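Local coordinates for Peptide/nickel transport system substrate-binding protein (Listeria monocytogenes serotype 1/2a, PDB 5KZT) that binds peptides as the substrate-binding component, OppA, of a bacterial peptide transport system and probably delivers them to the membrane transporter for uptake, at residues T327-N332 and T337-K342; G314-P317 and P323-F326; E171-E176 and N187-G192; Y274-Q279 and Q411-Q416; L24-D29 and A33-G38. All blocks are in the same frame, centred on the assembly; numbering follows the deposited sequence.

Contact 1: T327-N332 and T337-K342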
# COMPACT_ATOMS: atom_id res chain seq x y z
N THR A 327 7.04 9.91 10.83
CA THR A 327 7.26 9.20 12.09
C THR A 327 8.43 9.85 12.87
O THR A 327 9.41 10.28 12.28
CB THR A 327 7.51 7.71 11.80
OG1 THR A 327 7.64 7.00 13.02
CG2 THR A 327 8.74 7.50 10.98
N PHE A 328 8.30 9.91 14.20
CA PHE A 328 9.16 10.75 15.03
C PHE A 328 9.58 10.01 16.29
O PHE A 328 8.87 9.14 16.79
CB PHE A 328 8.45 12.04 15.43
CG PHE A 328 8.00 12.87 14.25
CD1 PHE A 328 6.78 12.63 13.64
CD2 PHE A 328 8.81 13.90 13.76
CE1 PHE A 328 6.37 13.37 12.55
CE2 PHE A 328 8.39 14.66 12.67
CZ PHE A 328 7.18 14.39 12.06
N ASP A 329 10.76 10.37 16.76
CA ASP A 329 11.44 9.71 17.88
C ASP A 329 10.60 9.89 19.15
O ASP A 329 10.23 11.01 19.48
CB ASP A 329 12.83 10.36 18.01
CG ASP A 329 13.74 9.70 19.05
OD1 ASP A 329 13.24 9.13 20.03
OD2 ASP A 329 14.97 9.78 18.90
N PRO A 330 10.29 8.77 19.86
CA PRO A 330 9.48 8.92 21.08
C PRO A 330 10.21 9.71 22.16
O PRO A 330 9.57 10.29 23.02
CB PRO A 330 9.21 7.46 21.52
CG PRO A 330 10.34 6.70 20.93
CD PRO A 330 10.60 7.36 19.60
N GLY A 331 11.54 9.75 22.11
CA GLY A 331 12.35 10.47 23.08
C GLY A 331 12.31 11.97 22.92
O GLY A 331 11.95 12.70 23.86
N ASN A 332 12.74 12.44 21.76
CA ASN A 332 12.88 13.89 21.54
C ASN A 332 12.04 14.46 20.40
O ASN A 332 12.23 15.62 20.04
CB ASN A 332 14.36 14.24 21.33
CG ASN A 332 14.94 13.68 20.03
OD1 ASN A 332 14.27 12.99 19.25
ND2 ASN A 332 16.20 13.99 19.80
N THR A 337 13.83 10.48 9.58
CA THR A 337 14.73 10.78 8.45
C THR A 337 15.90 11.70 8.78
O THR A 337 16.98 11.54 8.22
CB THR A 337 13.99 11.37 7.22
OG1 THR A 337 13.31 12.57 7.58
CG2 THR A 337 13.03 10.41 6.68
N LYS A 338 15.69 12.65 9.69
CA LYS A 338 16.79 13.52 10.17
C LYS A 338 17.83 12.69 10.97
O LYS A 338 19.04 12.86 10.80
CB LYS A 338 16.21 14.69 10.99
CG LYS A 338 17.21 15.67 11.58
CD LYS A 338 16.57 16.60 12.62
CE LYS A 338 17.57 17.60 13.19
NZ LYS A 338 18.70 16.93 13.89
N GLU A 339 17.35 11.78 11.82
CA GLU A 339 18.24 10.89 12.60
C GLU A 339 18.96 9.88 11.72
O GLU A 339 20.11 9.56 11.97
CB GLU A 339 17.47 10.18 13.72
CG GLU A 339 16.82 11.14 14.69
CD GLU A 339 16.12 10.46 15.84
OE1 GLU A 339 15.67 9.31 15.70
OE2 GLU A 339 16.02 11.11 16.89
N SER A 340 18.28 9.36 10.70
CA SER A 340 18.88 8.40 9.77
C SER A 340 19.91 9.04 8.84
O SER A 340 20.87 8.39 8.43
CB SER A 340 17.81 7.73 8.93
OG SER A 340 18.31 6.57 8.30
N GLY A 341 19.67 10.31 8.49
CA GLY A 341 20.43 10.99 7.44
C GLY A 341 20.10 10.50 6.05
O GLY A 341 19.26 9.58 5.84
N LYS A 342 20.76 11.10 5.07
CA LYS A 342 20.56 10.71 3.68
C LYS A 342 21.38 9.46 3.36
O LYS A 342 22.43 9.25 3.92
CB LYS A 342 20.94 11.85 2.74
CG LYS A 342 20.02 13.05 2.85
CD LYS A 342 20.51 14.18 1.97
CE LYS A 342 19.54 15.36 1.92
NZ LYS A 342 19.17 15.87 3.27
O HOH W 1 17.71 13.33 17.48
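D329 and E339 bring their carboxylates together at about a right angle, the two planes 82° apart, and OD2 of D329 lies 2.6 Å from OE2 of E339. Two carboxyl oxygens at that separation are consistent with one acid holding a proton, although the heavy atoms alone cannot place it. E339 reaches out from the last turn of helix 336-340 with its CG beside the backbone N and the rest of its chain extended, which carries the carboxylate clear of the helix and into the loop. Its other oxygen, OE1, lies farther from D329, 3.3 Å from OD2, and is held by the indole NE1 of W474 on helix 471-487.

The other oxygen of the D329 carboxylate is held by its own loop. With CG anti to the backbone N (chi1 -174°), its OD1 swings back over that loop and accepts the N-H of G331 at 2.8 Å, closing an Asx turn; that donor stands on the anti side, 35° out of the carboxylate plane. The same OD1 also takes a hydrogen bond from Q471 NE2, leaving OD2 as the oxygen that faces the helix.

N332 approaches E339 from the opposite direction, its amide plane inclined to the carboxylate. OD1 of N332 comes within 3.5 Å of OE2 of E339, but both are acceptors, and OD1 is bonded instead to the backbone N of E334. The link runs through ND2: it donates to a water at 2.8 Å, and that water donates to OE2 of E339 at 2.9 Å.

Contact 2: G314-P317 and P323-F326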
# COMPACT_ATOMS: atom_id res chain seq x y z
N GLY A 314 4.37 18.19 -6.80
CA GLY A 314 4.70 18.25 -5.38
C GLY A 314 5.59 17.13 -4.87
O GLY A 314 6.06 17.20 -3.73
N SER A 315 5.81 16.09 -5.68
CA SER A 315 6.67 14.99 -5.25
C SER A 315 8.08 15.52 -5.09
O SER A 315 8.47 16.47 -5.77
CB SER A 315 6.65 13.83 -6.25
OG SER A 315 5.37 13.23 -6.33
N LYS A 316 8.84 14.94 -4.18
CA LYS A 316 10.23 15.35 -4.02
C LYS A 316 11.18 14.16 -3.90
O LYS A 316 10.73 13.07 -3.58
CB LYS A 316 10.39 16.32 -2.86
CG LYS A 316 10.06 15.81 -1.47
CD LYS A 316 10.01 17.01 -0.52
CE LYS A 316 10.24 16.60 0.93
NZ LYS A 316 8.99 16.08 1.55
N PRO A 317 12.48 14.38 -4.20
CA PRO A 317 13.46 13.30 -4.10
C PRO A 317 13.48 12.67 -2.73
O PRO A 317 13.26 13.35 -1.73
CB PRO A 317 14.79 14.01 -4.36
CG PRO A 317 14.42 15.12 -5.27
CD PRO A 317 13.12 15.62 -4.70
N PRO A 323 9.48 7.91 4.72
CA PRO A 323 9.24 9.25 4.22
C PRO A 323 9.43 10.33 5.29
O PRO A 323 9.22 10.06 6.47
CB PRO A 323 7.79 9.19 3.73
CG PRO A 323 7.18 8.11 4.53
CD PRO A 323 8.26 7.09 4.70
N GLU A 324 9.85 11.52 4.87
CA GLU A 324 9.99 12.66 5.78
C GLU A 324 8.62 13.08 6.26
O GLU A 324 7.66 12.98 5.52
CB GLU A 324 10.61 13.85 5.10
CG GLU A 324 12.02 13.66 4.60
CD GLU A 324 12.57 14.96 4.07
OE1 GLU A 324 13.26 15.67 4.84
OE2 GLU A 324 12.26 15.29 2.90
N GLY A 325 8.54 13.55 7.49
CA GLY A 325 7.33 14.14 8.04
C GLY A 325 6.30 13.14 8.54
O GLY A 325 5.17 13.52 8.81
N PHE A 326 6.68 11.87 8.68
CA PHE A 326 5.73 10.80 8.97
C PHE A 326 5.83 10.19 10.38
O PHE A 326 4.81 9.95 11.03
CB PHE A 326 5.88 9.68 7.92
CG PHE A 326 4.89 8.56 8.10
CD1 PHE A 326 3.53 8.82 8.02
CD2 PHE A 326 5.31 7.26 8.39
CE1 PHE A 326 2.60 7.79 8.21
CE2 PHE A 326 4.39 6.24 8.58
CZ PHE A 326 3.05 6.50 8.49
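K316 and E324 are the residues whose CA atoms come nearest across the two segments, yet they remain 10.2 Å apart, so the backbones do not meet and long side chains must span the gap. The segment 323-326 is a type II beta turn: E324 and G325 occupy its central positions, the latter with positive phi (81°). On the other side, K316 and P317 form the short strand 316-317, which pairs antiparallel with strand 491-503 of the large mixed sheet.

From the strand K316 heads toward the turn, and from the turn E324 heads back. E324 has an extended chain, with its carboxylate rotated well away from the plane of that chain (chi3 95°), which presents OE2 to the lysine. K316 is stretched as far as CE and then bends (chi4 -81°). The bend gives an uneven approach, in which OE2 lies beside the final methylene rather than at the ammonium. The salt bridge is accordingly a long one, consistent with a weak surface interaction.

Q496 of strand 491-503 joins the two backbones more directly: its main chain bonds to that of K316, while its side-chain amide accepts from E324 N and donates to P317 O. D335 accepts from G325 N and so holds the turn from the side of the next helix. Across the contact, E324 OE2 stands 3.1 Å from K316 CE and 3.6 Å from K316 NZ.

Contact 3: E171-E176 and N187-G192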
# COMPACT_ATOMS: atom_id res chain seq x y z
N GLU A 171 -17.97 -16.72 6.85
CA GLU A 171 -17.41 -18.03 6.48
C GLU A 171 -18.31 -18.79 5.52
O GLU A 171 -17.84 -19.39 4.55
CB GLU A 171 -17.14 -18.89 7.70
CG GLU A 171 -16.62 -20.29 7.38
CD GLU A 171 -16.13 -21.04 8.59
OE1 GLU A 171 -16.24 -20.54 9.71
OE2 GLU A 171 -15.65 -22.16 8.41
N LYS A 172 -19.61 -18.77 5.79
CA LYS A 172 -20.56 -19.48 4.95
C LYS A 172 -20.52 -18.99 3.50
O LYS A 172 -20.48 -19.78 2.55
CB LYS A 172 -21.97 -19.35 5.52
CG LYS A 172 -22.97 -20.32 4.93
CD LYS A 172 -24.22 -20.47 5.80
CE LYS A 172 -25.04 -19.17 5.86
NZ LYS A 172 -26.51 -19.42 5.90
N PHE A 173 -20.52 -17.69 3.33
CA PHE A 173 -20.47 -17.10 2.01
C PHE A 173 -19.13 -17.36 1.28
O PHE A 173 -19.13 -17.74 0.10
CB PHE A 173 -20.73 -15.61 2.10
CG PHE A 173 -20.78 -14.93 0.77
CD1 PHE A 173 -21.97 -14.83 0.07
CD2 PHE A 173 -19.64 -14.35 0.23
CE1 PHE A 173 -22.03 -14.18 -1.17
CE2 PHE A 173 -19.68 -13.70 -1.01
CZ PHE A 173 -20.88 -13.61 -1.71
N VAL A 174 -18.02 -17.14 1.98
CA VAL A 174 -16.69 -17.36 1.41
C VAL A 174 -16.54 -18.80 0.97
O VAL A 174 -16.06 -19.07 -0.14
CB VAL A 174 -15.54 -16.96 2.38
CG1 VAL A 174 -14.17 -17.32 1.80
CG2 VAL A 174 -15.55 -15.46 2.65
N THR A 175 -16.97 -19.73 1.83
CA THR A 175 -16.89 -21.16 1.53
C THR A 175 -17.73 -21.53 0.30
O THR A 175 -17.24 -22.21 -0.60
CB THR A 175 -17.30 -22.02 2.74
OG1 THR A 175 -16.48 -21.69 3.86
CG2 THR A 175 -17.16 -23.51 2.42
N GLU A 176 -18.98 -21.07 0.25
CA GLU A 176 -19.88 -21.28 -0.90
C GLU A 176 -19.30 -20.82 -2.24
O GLU A 176 -19.48 -21.49 -3.23
CB GLU A 176 -21.22 -20.58 -0.68
CG GLU A 176 -22.13 -21.30 0.30
CD GLU A 176 -23.23 -20.44 0.93
OE1 GLU A 176 -23.17 -19.18 0.83
OE2 GLU A 176 -24.16 -21.02 1.54
N ASN A 187 -19.60 -11.87 -6.14
CA ASN A 187 -18.95 -12.83 -5.24
C ASN A 187 -18.28 -12.20 -4.01
O ASN A 187 -17.34 -12.75 -3.45
CB ASN A 187 -17.95 -13.67 -6.04
CG ASN A 187 -18.65 -14.63 -6.98
OD1 ASN A 187 -19.71 -14.32 -7.53
ND2 ASN A 187 -18.09 -15.81 -7.14
N MET A 188 -18.82 -11.06 -3.58
CA MET A 188 -18.44 -10.39 -2.36
C MET A 188 -19.67 -10.14 -1.50
O MET A 188 -20.78 -10.00 -2.03
CB MET A 188 -17.80 -9.03 -2.69
CG MET A 188 -16.59 -9.08 -3.60
SD MET A 188 -16.08 -7.43 -4.16
CE MET A 188 -15.51 -6.80 -2.58
N LEU A 189 -19.46 -10.09 -0.19
CA LEU A 189 -20.44 -9.59 0.79
C LEU A 189 -19.92 -8.34 1.50
O LEU A 189 -18.73 -8.21 1.75
CB LEU A 189 -20.75 -10.63 1.88
CG LEU A 189 -21.85 -11.68 1.74
CD1 LEU A 189 -22.07 -12.34 3.10
CD2 LEU A 189 -23.16 -11.11 1.19
N PHE A 190 -20.84 -7.46 1.86
CA PHE A 190 -20.51 -6.12 2.32
C PHE A 190 -21.04 -5.87 3.73
O PHE A 190 -22.15 -6.29 4.08
CB PHE A 190 -21.09 -5.09 1.33
CG PHE A 190 -20.85 -5.46 -0.10
CD1 PHE A 190 -19.55 -5.55 -0.61
CD2 PHE A 190 -21.92 -5.79 -0.95
CE1 PHE A 190 -19.32 -5.92 -1.94
CE2 PHE A 190 -21.70 -6.17 -2.27
CZ PHE A 190 -20.40 -6.24 -2.77
N ASN A 191 -20.22 -5.23 4.56
CA ASN A 191 -20.66 -4.77 5.87
C ASN A 191 -20.24 -3.33 6.13
O ASN A 191 -20.26 -2.88 7.26
CB ASN A 191 -20.15 -5.71 7.00
CG ASN A 191 -18.67 -5.53 7.31
OD1 ASN A 191 -17.85 -5.35 6.40
ND2 ASN A 191 -18.31 -5.59 8.59
N GLY A 192 -19.90 -2.61 5.06
CA GLY A 192 -19.42 -1.24 5.17
C GLY A 192 -20.45 -0.26 4.62
O GLY A 192 -21.57 -0.65 4.31
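The F173 ring carries L189 on one face and meets the backbone of N187 at its edge. L189 CG sits over the ring centre, 3.6 Å from the centroid and only 13° off the ring normal, a CH-pi contact made by the branch point of the leucine. Its two methyls spread to different parts of the phenylalanine: CD1 of L189 reaches back to CB of F173 at 3.7 Å, while CD2 of L189 lies 4.0 Å from CE1 of F173. At the rim, N187 O approaches CE2 of F173 near the ring plane, at 3.5 Å. The peptide group that follows comes in obliquely, with M188 C 3.6 Å from the same CE2 of F173.

F173 can meet both leucine and backbone because its CG is anti to the backbone N (chi1 -177°), which throws the ring off the helix and across the backbone of 187-189. L189 points toward it, whereas M188 turns the other way. No hydrogen bond joins the segments, so the contact is apolar apart from the N187 carbonyl at the ring's edge and the oblique M188 peptide group. Within the helix, E171 O receives both T175 N and T175 OG1, from opposite faces of the carbonyl plane, and the hydroxyl bond measures 2.8 Å.

Helix 171-177 is thereby laid against the loop leading into strand 194-197, an outermost strand of a four-stranded mixed sheet. V174 packs on Y99 and R103 of helix 94-105, while M188 and F190 continue onto L196 of the strand.

Contact 4: Y274-Q279 and Q411-Q416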
# COMPACT_ATOMS: atom_id res chain seq x y z
N TYR A 274 10.54 3.48 -5.01
CA TYR A 274 11.91 3.02 -4.97
C TYR A 274 12.13 2.01 -6.05
O TYR A 274 11.19 1.36 -6.51
CB TYR A 274 12.26 2.43 -3.60
CG TYR A 274 11.29 1.39 -3.08
CD1 TYR A 274 10.20 1.78 -2.31
CD2 TYR A 274 11.46 0.03 -3.34
CE1 TYR A 274 9.29 0.86 -1.81
CE2 TYR A 274 10.55 -0.91 -2.84
CZ TYR A 274 9.47 -0.48 -2.08
OH TYR A 274 8.54 -1.35 -1.57
N ILE A 275 13.39 1.87 -6.43
CA ILE A 275 13.83 0.83 -7.34
C ILE A 275 14.05 -0.45 -6.53
O ILE A 275 14.82 -0.45 -5.56
CB ILE A 275 15.17 1.19 -8.03
CG1 ILE A 275 15.10 2.56 -8.72
CG2 ILE A 275 15.58 0.09 -9.01
CD1 ILE A 275 14.17 2.63 -9.91
N LYS A 276 13.42 -1.54 -6.96
CA LYS A 276 13.73 -2.88 -6.45
C LYS A 276 14.75 -3.61 -7.34
O LYS A 276 14.59 -3.67 -8.56
CB LYS A 276 12.46 -3.71 -6.35
CG LYS A 276 11.50 -3.22 -5.27
CD LYS A 276 10.30 -4.14 -5.10
CE LYS A 276 10.65 -5.40 -4.35
NZ LYS A 276 9.42 -6.16 -4.09
N PHE A 277 15.75 -4.21 -6.72
CA PHE A 277 16.80 -4.96 -7.41
C PHE A 277 16.60 -6.45 -7.15
O PHE A 277 16.98 -6.95 -6.08
CB PHE A 277 18.16 -4.54 -6.87
CG PHE A 277 18.52 -3.11 -7.16
CD1 PHE A 277 18.71 -2.68 -8.48
CD2 PHE A 277 18.72 -2.19 -6.13
CE1 PHE A 277 19.05 -1.35 -8.75
CE2 PHE A 277 19.07 -0.87 -6.41
CZ PHE A 277 19.22 -0.45 -7.71
N ASN A 278 16.03 -7.17 -8.11
CA ASN A 278 15.85 -8.62 -7.95
C ASN A 278 17.18 -9.32 -8.15
O ASN A 278 17.78 -9.25 -9.23
CB ASN A 278 14.83 -9.21 -8.91
CG ASN A 278 14.52 -10.66 -8.63
OD1 ASN A 278 14.79 -11.17 -7.53
ND2 ASN A 278 13.97 -11.35 -9.62
N GLN A 279 17.61 -10.02 -7.11
CA GLN A 279 18.89 -10.72 -7.14
C GLN A 279 18.84 -12.14 -7.69
O GLN A 279 19.90 -12.74 -7.95
CB GLN A 279 19.49 -10.74 -5.74
CG GLN A 279 19.59 -9.35 -5.13
CD GLN A 279 20.46 -9.29 -3.90
OE1 GLN A 279 21.34 -10.13 -3.70
NE2 GLN A 279 20.25 -8.27 -3.08
N GLN A 411 2.00 -9.28 -9.76
CA GLN A 411 2.14 -10.74 -9.96
C GLN A 411 3.57 -11.14 -10.27
O GLN A 411 4.08 -12.12 -9.71
CB GLN A 411 1.25 -11.25 -11.09
CG GLN A 411 -0.22 -11.25 -10.73
CD GLN A 411 -1.16 -11.60 -11.91
OE1 GLN A 411 -0.90 -11.28 -13.09
NE2 GLN A 411 -2.25 -12.27 -11.58
N ASN A 412 4.20 -10.40 -11.19
CA ASN A 412 5.59 -10.67 -11.55
C ASN A 412 6.52 -10.42 -10.36
O ASN A 412 7.52 -11.12 -10.18
CB ASN A 412 6.04 -9.82 -12.74
CG ASN A 412 5.29 -10.12 -14.01
OD1 ASN A 412 4.51 -11.08 -14.08
ND2 ASN A 412 5.48 -9.28 -15.03
N ASP A 413 6.18 -9.42 -9.54
CA ASP A 413 6.93 -9.15 -8.30
C ASP A 413 6.86 -10.36 -7.37
O ASP A 413 7.91 -10.89 -6.97
CB ASP A 413 6.41 -7.88 -7.62
CG ASP A 413 7.19 -7.52 -6.37
OD1 ASP A 413 8.38 -7.14 -6.52
OD2 ASP A 413 6.62 -7.63 -5.24
N GLN A 414 5.66 -10.83 -7.07
CA GLN A 414 5.48 -12.02 -6.21
C GLN A 414 6.24 -13.24 -6.75
O GLN A 414 6.80 -14.00 -5.96
CB GLN A 414 4.01 -12.42 -6.04
CG GLN A 414 3.15 -11.46 -5.21
CD GLN A 414 3.64 -11.34 -3.77
OE1 GLN A 414 3.80 -12.36 -3.09
NE2 GLN A 414 3.96 -10.11 -3.33
N ASN A 415 6.25 -13.41 -8.07
CA ASN A 415 6.92 -14.53 -8.74
C ASN A 415 8.44 -14.34 -8.93
O ASN A 415 9.11 -15.26 -9.39
CB ASN A 415 6.29 -14.78 -10.13
CG ASN A 415 4.85 -15.26 -10.06
OD1 ASN A 415 4.40 -15.80 -9.05
ND2 ASN A 415 4.12 -15.08 -11.16
N GLN A 416 8.97 -13.18 -8.57
CA GLN A 416 10.36 -12.80 -8.87
C GLN A 416 10.72 -12.89 -10.35
O GLN A 416 11.85 -13.19 -10.72
CB GLN A 416 11.34 -13.58 -7.99
CG GLN A 416 11.53 -12.87 -6.68
CD GLN A 416 12.43 -13.60 -5.73
OE1 GLN A 416 11.96 -14.33 -4.88
NE2 GLN A 416 13.73 -13.37 -5.84
O HOH W 2 6.78 -5.34 -2.94
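K276 leaves its strand with CG beside the backbone N and then bends at chi3 (76°), while D413 sends its CG anti to its own N (chi1 -177°); together these torsions bring ammonium and carboxylate together with the side chains crossing at about a right angle. K276 NZ donates to D413 OD1 at 2.8 Å on the syn lone pair, forming a buried salt bridge. The ammonium also bonds to N446 O and to a water 3.0 Å from K276 NZ.

N278 and Q416 form the second link. Q416 NE2 donates to N278 OD1 at 3.0 Å, a fairly straight bond (163°) that lies close to the glutamine amide plane. NE2 also bonds to S449 OG, and N278 is steadied by Y418 O at its ND2 and K280 N at its OD1.

Q416 follows helix 406-414 with positive phi, and two bonds back into the last turn make a Schellman motif. That helix lies in the chain between strands 397-404 and 420-425, which both run parallel to strand 367-374 lying between them in the sheet, and the contact ties its C-terminal end to strand 264-277, which pairs antiparallel with 420-425 in the same mixed sheet.

Contact 5: L24-D29 and A33-G38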
# COMPACT_ATOMS: atom_id res chain seq x y z
N LEU A 24 -6.75 -1.13 -13.15
CA LEU A 24 -7.74 -2.17 -12.87
C LEU A 24 -7.49 -2.70 -11.45
O LEU A 24 -6.34 -2.70 -10.99
CB LEU A 24 -7.62 -3.31 -13.87
CG LEU A 24 -8.31 -3.15 -15.23
CD1 LEU A 24 -7.84 -1.93 -15.98
CD2 LEU A 24 -8.06 -4.40 -16.05
N ILE A 25 -8.54 -3.15 -10.79
CA ILE A 25 -8.43 -3.68 -9.43
C ILE A 25 -7.64 -4.99 -9.41
O ILE A 25 -8.05 -5.94 -10.05
CB ILE A 25 -9.82 -3.94 -8.81
CG1 ILE A 25 -10.61 -2.63 -8.70
CG2 ILE A 25 -9.70 -4.60 -7.44
CD1 ILE A 25 -12.09 -2.86 -8.46
N PRO A 26 -6.51 -5.05 -8.66
CA PRO A 26 -5.76 -6.31 -8.62
C PRO A 26 -6.41 -7.37 -7.76
O PRO A 26 -6.36 -8.56 -8.12
CB PRO A 26 -4.39 -5.89 -8.04
CG PRO A 26 -4.32 -4.43 -8.35
CD PRO A 26 -5.71 -3.98 -8.05
N SER A 27 -7.03 -6.95 -6.66
CA SER A 27 -7.71 -7.87 -5.74
C SER A 27 -8.73 -7.10 -4.94
O SER A 27 -8.46 -5.97 -4.53
CB SER A 27 -6.71 -8.50 -4.77
OG SER A 27 -7.35 -9.27 -3.76
N ALA A 28 -9.88 -7.72 -4.69
CA ALA A 28 -10.83 -7.17 -3.74
C ALA A 28 -11.12 -8.17 -2.62
O ALA A 28 -12.15 -8.09 -1.98
CB ALA A 28 -12.10 -6.76 -4.44
N ASP A 29 -10.20 -9.10 -2.40
CA ASP A 29 -10.30 -10.04 -1.29
C ASP A 29 -9.65 -9.35 -0.10
O ASP A 29 -8.45 -9.10 -0.14
CB ASP A 29 -9.56 -11.35 -1.68
CG ASP A 29 -9.66 -12.44 -0.61
OD1 ASP A 29 -9.48 -12.11 0.58
OD2 ASP A 29 -9.87 -13.64 -0.96
N ALA A 33 -5.70 -8.95 -0.58
CA ALA A 33 -5.34 -7.67 -1.19
C ALA A 33 -4.18 -7.01 -0.45
O ALA A 33 -4.17 -6.95 0.79
CB ALA A 33 -6.53 -6.72 -1.23
N ASP A 34 -3.21 -6.53 -1.21
CA ASP A 34 -2.08 -5.78 -0.64
C ASP A 34 -1.71 -4.52 -1.41
O ASP A 34 -0.65 -3.94 -1.19
CB ASP A 34 -0.84 -6.69 -0.52
CG ASP A 34 -0.32 -7.18 -1.85
OD1 ASP A 34 -0.68 -6.67 -2.94
OD2 ASP A 34 0.51 -8.13 -1.80
N ASP A 35 -2.62 -4.04 -2.24
CA ASP A 35 -2.35 -2.89 -3.09
C ASP A 35 -3.30 -1.74 -2.82
O ASP A 35 -4.40 -1.93 -2.31
CB ASP A 35 -2.49 -3.30 -4.54
CG ASP A 35 -3.92 -3.53 -4.92
OD1 ASP A 35 -4.45 -4.63 -4.62
OD2 ASP A 35 -4.53 -2.58 -5.46
N GLN A 36 -2.87 -0.54 -3.19
CA GLN A 36 -3.63 0.64 -2.81
C GLN A 36 -5.01 0.71 -3.48
O GLN A 36 -5.94 1.28 -2.90
CB GLN A 36 -2.84 1.92 -3.05
CG GLN A 36 -2.75 2.40 -4.48
CD GLN A 36 -2.02 3.74 -4.59
OE1 GLN A 36 -1.05 3.86 -5.33
NE2 GLN A 36 -2.46 4.75 -3.83
N VAL A 37 -5.15 0.13 -4.67
CA VAL A 37 -6.42 0.21 -5.42
C VAL A 37 -7.47 -0.68 -4.78
O VAL A 37 -8.57 -0.21 -4.43
CB VAL A 37 -6.23 -0.14 -6.91
CG1 VAL A 37 -7.57 -0.25 -7.65
CG2 VAL A 37 -5.35 0.89 -7.58
N GLY A 38 -7.12 -1.94 -4.60
CA GLY A 38 -7.98 -2.90 -3.96
C GLY A 38 -8.27 -2.62 -2.49
O GLY A 38 -9.38 -2.82 -2.04
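A33 opens its segment by donating its N-H to D29 O, at 2.8 Å and 163°, closing the short connection between the two segments. Its methyl faces S27, with CB 3.7 Å from S27 OG; that hydroxyl oxygen in turn accepts D29 N to form an ST turn, and D29 itself is anchored by a salt bridge to R103. D34 starts out away from the loop, and its OD2 is hydrogen-bonded to T112 OG1 and Q445 NE2.

D35 is the N-cap of helix 36-45. Its CG lies between the backbone N and the carbonyl carbon (chi1 72°), which folds the carboxylate back over the first turn. OD2 accepts G38 N in a nearly linear bond of 2.8 Å that arrives from above the carboxylate plane, and V37 N weakly. The ring of P26 packs against the same carboxylate, P26 CD standing 3.2 Å from D35 OD2.

Q36 starts the helix and faces away from the loop. V37 returns toward it, its CG1 4.0 Å from I25 CG1 and its CB 4.0 Å from P26 CD. G38 has no side chain, and its CA comes within 3.2 Å of S27 O in a CA-H...O contact; this buried carbonyl has no hydrogen-bond partner in the model.

The capped helix start borders the peptide-binding site of this OppA protein: the backbones of D34 and Q36 hydrogen-bond to the bound peptide, Q36 OE1 bonds to the ligand's main chain, and V37 packs on one of its side chains.

Contacts 4 and 5 are buried, contacts 1 and 3 partly buried, and contact 2 is at the surface. The chemistry follows: a short salt bridge and a hydrogen bond between side-chain amides in contact 4, capping and apolar packing in contact 5, a ring face in contact 3, a close acid pair in contact 1, and a long ion pair in contact 2. Contacts 1 and 2 follow one another along the chain and touch through T337 and E324, both inside the loop closed by contact 4; contacts 2 and 4 reach the same sheet. Contact 5 touches contact 3 through A28 and M188, and contact 4 through D34 and Q414. Contacts 1 and 3 lie on opposite sides of the chain's centre.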